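Local coordinates for protein glycosyl transferase (Staphylococcus aureus, PDB 5U02) that is a glycosyl transferase whose chain carries a TarS-type linker and two C-terminal beta-rich domains of the E-set clan, at residues E201-K204 and A205-K209. Numbering follows the deposited sequence.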
ATOM      1  N   GLU A 201      -3.966  17.105  -4.902  1.00 28.84           N
ATOM      2  CA  GLU A 201      -3.046  17.089  -6.038  1.00 31.88           C
ATOM      3  C   GLU A 201      -3.046  15.729  -6.728  1.00 31.13           C
ATOM      4  O   GLU A 201      -2.817  15.650  -7.940  1.00 30.45           O
ATOM      5  CB  GLU A 201      -1.633  17.463  -5.578  1.00 36.53           C
ATOM      6  CG  GLU A 201      -0.577  17.488  -6.690  1.00 42.53           C
ATOM      7  CD  GLU A 201       0.828  17.766  -6.163  1.00 49.56           C
ATOM      8  OE1 GLU A 201       0.965  18.124  -4.973  1.00 52.45           O
ATOM      9  OE2 GLU A 201       1.800  17.620  -6.936  1.00 50.93           O
ATOM     10  N   ASP A 202      -3.320  14.652  -5.984  1.00 25.08           N
ATOM     11  CA  ASP A 202      -3.366  13.325  -6.587  1.00 26.35           C
ATOM     12  C   ASP A 202      -4.651  13.088  -7.379  1.00 28.43           C
ATOM     13  O   ASP A 202      -4.633  12.342  -8.366  1.00 31.45           O
ATOM     14  CB  ASP A 202      -3.215  12.239  -5.513  1.00 22.67           C
ATOM     15  CG  ASP A 202      -1.821  12.196  -4.902  1.00 30.97           C
ATOM     16  OD1 ASP A 202      -1.682  11.625  -3.802  1.00 37.95           O
ATOM     17  OD2 ASP A 202      -0.873  12.733  -5.514  1.00 30.99           O
ATOM     18  N   ILE A 203      -5.766  13.700  -6.976  1.00 23.76           N
ATOM     19  CA  ILE A 203      -7.067  13.435  -7.586  1.00 24.42           C
ATOM     20  C   ILE A 203      -7.563  14.586  -8.450  1.00 27.24           C
ATOM     21  O   ILE A 203      -8.627  14.456  -9.074  1.00 28.25           O
ATOM     22  CB  ILE A 203      -8.122  13.078  -6.521  1.00 24.03           C
ATOM     23  CG1 ILE A 203      -8.505  14.304  -5.692  1.00 19.30           C
ATOM     24  CG2 ILE A 203      -7.612  11.978  -5.605  1.00 27.61           C
ATOM     25  CD1 ILE A 203      -9.610  14.012  -4.687  1.00 17.10           C
ATOM     26  N   LYS A 204      -6.830  15.701  -8.516  1.00 29.53           N
ATOM     27  CA  LYS A 204      -7.262  16.846  -9.316  1.00 32.42           C
ATOM     28  C   LYS A 204      -7.454  16.478 -10.783  1.00 30.93           C
ATOM     29  O   LYS A 204      -8.393  16.955 -11.431  1.00 30.61           O
ATOM     30  CB  LYS A 204      -6.244  17.982  -9.206  1.00 34.13           C
ATOM     31  CG  LYS A 204      -6.643  19.094  -8.272  1.00 38.16           C
ATOM     32  CD  LYS A 204      -6.046  20.428  -8.706  1.00 41.23           C
ATOM     33  CE  LYS A 204      -4.561  20.342  -8.971  1.00 38.42           C
ATOM     34  NZ  LYS A 204      -3.965  21.703  -9.081  1.00 39.03           N
ATOM     35  N   ALA A 205      -6.563  15.654 -11.331  1.00 31.50           N
ATOM     36  CA  ALA A 205      -6.627  15.342 -12.753  1.00 36.45           C
ATOM     37  C   ALA A 205      -7.827  14.473 -13.107  1.00 34.23           C
ATOM     38  O   ALA A 205      -8.266  14.492 -14.260  1.00 35.38           O
ATOM     39  CB  ALA A 205      -5.337  14.650 -13.199  1.00 36.88           C
ATOM     40  N   TYR A 206      -8.367  13.723 -12.144  1.00 31.52           N
ATOM     41  CA  TYR A 206      -9.437  12.772 -12.412  1.00 28.02           C
ATOM     42  C   TYR A 206     -10.821  13.290 -12.036  1.00 28.46           C
ATOM     43  O   TYR A 206     -11.812  12.832 -12.614  1.00 26.39           O
ATOM     44  CB  TYR A 206      -9.159  11.457 -11.669  1.00 22.98           C
ATOM     45  CG  TYR A 206      -7.759  10.933 -11.907  1.00 20.82           C
ATOM     46  CD1 TYR A 206      -7.328  10.615 -13.190  1.00 26.59           C
ATOM     47  CD2 TYR A 206      -6.873  10.752 -10.857  1.00 22.21           C
ATOM     48  CE1 TYR A 206      -6.052  10.134 -13.419  1.00 29.05           C
ATOM     49  CE2 TYR A 206      -5.588  10.269 -11.074  1.00 25.75           C
ATOM     50  CZ  TYR A 206      -5.184   9.966 -12.360  1.00 27.04           C
ATOM     51  OH  TYR A 206      -3.916   9.488 -12.592  1.00 27.61           O
ATOM     52  N   LEU A 207     -10.900  14.239 -11.102  1.00 28.02           N
ATOM     53  CA  LEU A 207     -12.187  14.790 -10.683  1.00 29.86           C
ATOM     54  C   LEU A 207     -13.031  15.403 -11.799  1.00 28.53           C
ATOM     55  O   LEU A 207     -14.262  15.238 -11.752  1.00 26.55           O
ATOM     56  CB  LEU A 207     -11.959  15.836  -9.583  1.00 30.76           C
ATOM     57  CG  LEU A 207     -11.741  15.347  -8.155  1.00 26.85           C
ATOM     58  CD1 LEU A 207     -11.229  16.492  -7.298  1.00 25.21           C
ATOM     59  CD2 LEU A 207     -13.031  14.793  -7.595  1.00 22.52           C
ATOM     60  N   PRO A 208     -12.483  16.138 -12.777  1.00 29.97           N
ATOM     61  CA  PRO A 208     -13.354  16.811 -13.760  1.00 32.65           C
ATOM     62  C   PRO A 208     -14.221  15.879 -14.582  1.00 36.86           C
ATOM     63  O   PRO A 208     -15.145  16.362 -15.248  1.00 42.09           O
ATOM     64  CB  PRO A 208     -12.363  17.551 -14.671  1.00 33.13           C
ATOM     65  CG  PRO A 208     -11.140  17.654 -13.902  1.00 30.54           C
ATOM     66  CD  PRO A 208     -11.067  16.480 -12.998  1.00 28.54           C
ATOM     67  N   LYS A 209     -13.952  14.573 -14.571  1.00 35.21           N
ATOM     68  CA  LYS A 209     -14.686  13.662 -15.441  1.00 34.60           C
ATOM     69  C   LYS A 209     -16.161  13.596 -15.083  1.00 31.95           C
ATOM     70  O   LYS A 209     -17.002  13.379 -15.963  1.00 37.48           O
ATOM     71  CB  LYS A 209     -14.071  12.268 -15.373  1.00 36.14           C
ATOM     72  CG  LYS A 209     -12.613  12.223 -15.771  1.00 39.27           C
ATOM     73  CD  LYS A 209     -11.991  10.900 -15.362  1.00 48.12           C
ATOM     74  CE  LYS A 209     -10.582  10.761 -15.911  1.00 52.43           C
ATOM     75  NZ  LYS A 209     -10.009   9.433 -15.586  1.00 51.78           N
TER
HETATM   76  O   HOH W   1      -4.183  14.518 -10.271  1.00 58.57           O
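In the connection between strands 193-199 and 212-221 of an E-set domain, a short helix gives way to a loop and a 3-10 segment, and Ile-203 is tied to Tyr-206 and Leu-207 at this change. Two consecutive amides share the carbonyl of Ile-203. Leu-207 N approaches O of Ile-203 almost head-on (3.1 Å, C=O...N 169°), whereas Tyr-206 N reaches the same oxygen at 3.2 Å from above the carbonyl plane. The paired i+3 and i+4 bonds hold the chain in a tight turn leading into the 3-10 segment 207-209. A water stands between Ala-205 N and Glu-201 O, an i+4 pair, in place of a direct bond: it accepts from Ala-205 N at 2.8 Å and donates to Glu-201 O at 2.9 Å, with a weaker bond to Asp-202 O. With chi1 at 71°, Ile-203 places CG1 between its own N and carbonyl carbon, 3.8 Å from CD1 of Leu-207; Met-182 of strand 181-190 touches both residues. On another side, the ring of Tyr-206 leans obliquely past the Asp-202 carbonyl, CE2 lying 3.5 Å from O, and its hydroxyl bonds to Glu-154 of the second subunit. Asp-202 likewise reaches Asn-197 of that subunit. The example is a turn with one carbonyl shared by i+3 and i+4 amides, in an interstrand connection of a beta-rich E-set domain, packed inward on its strands and outward on a neighbouring subunit.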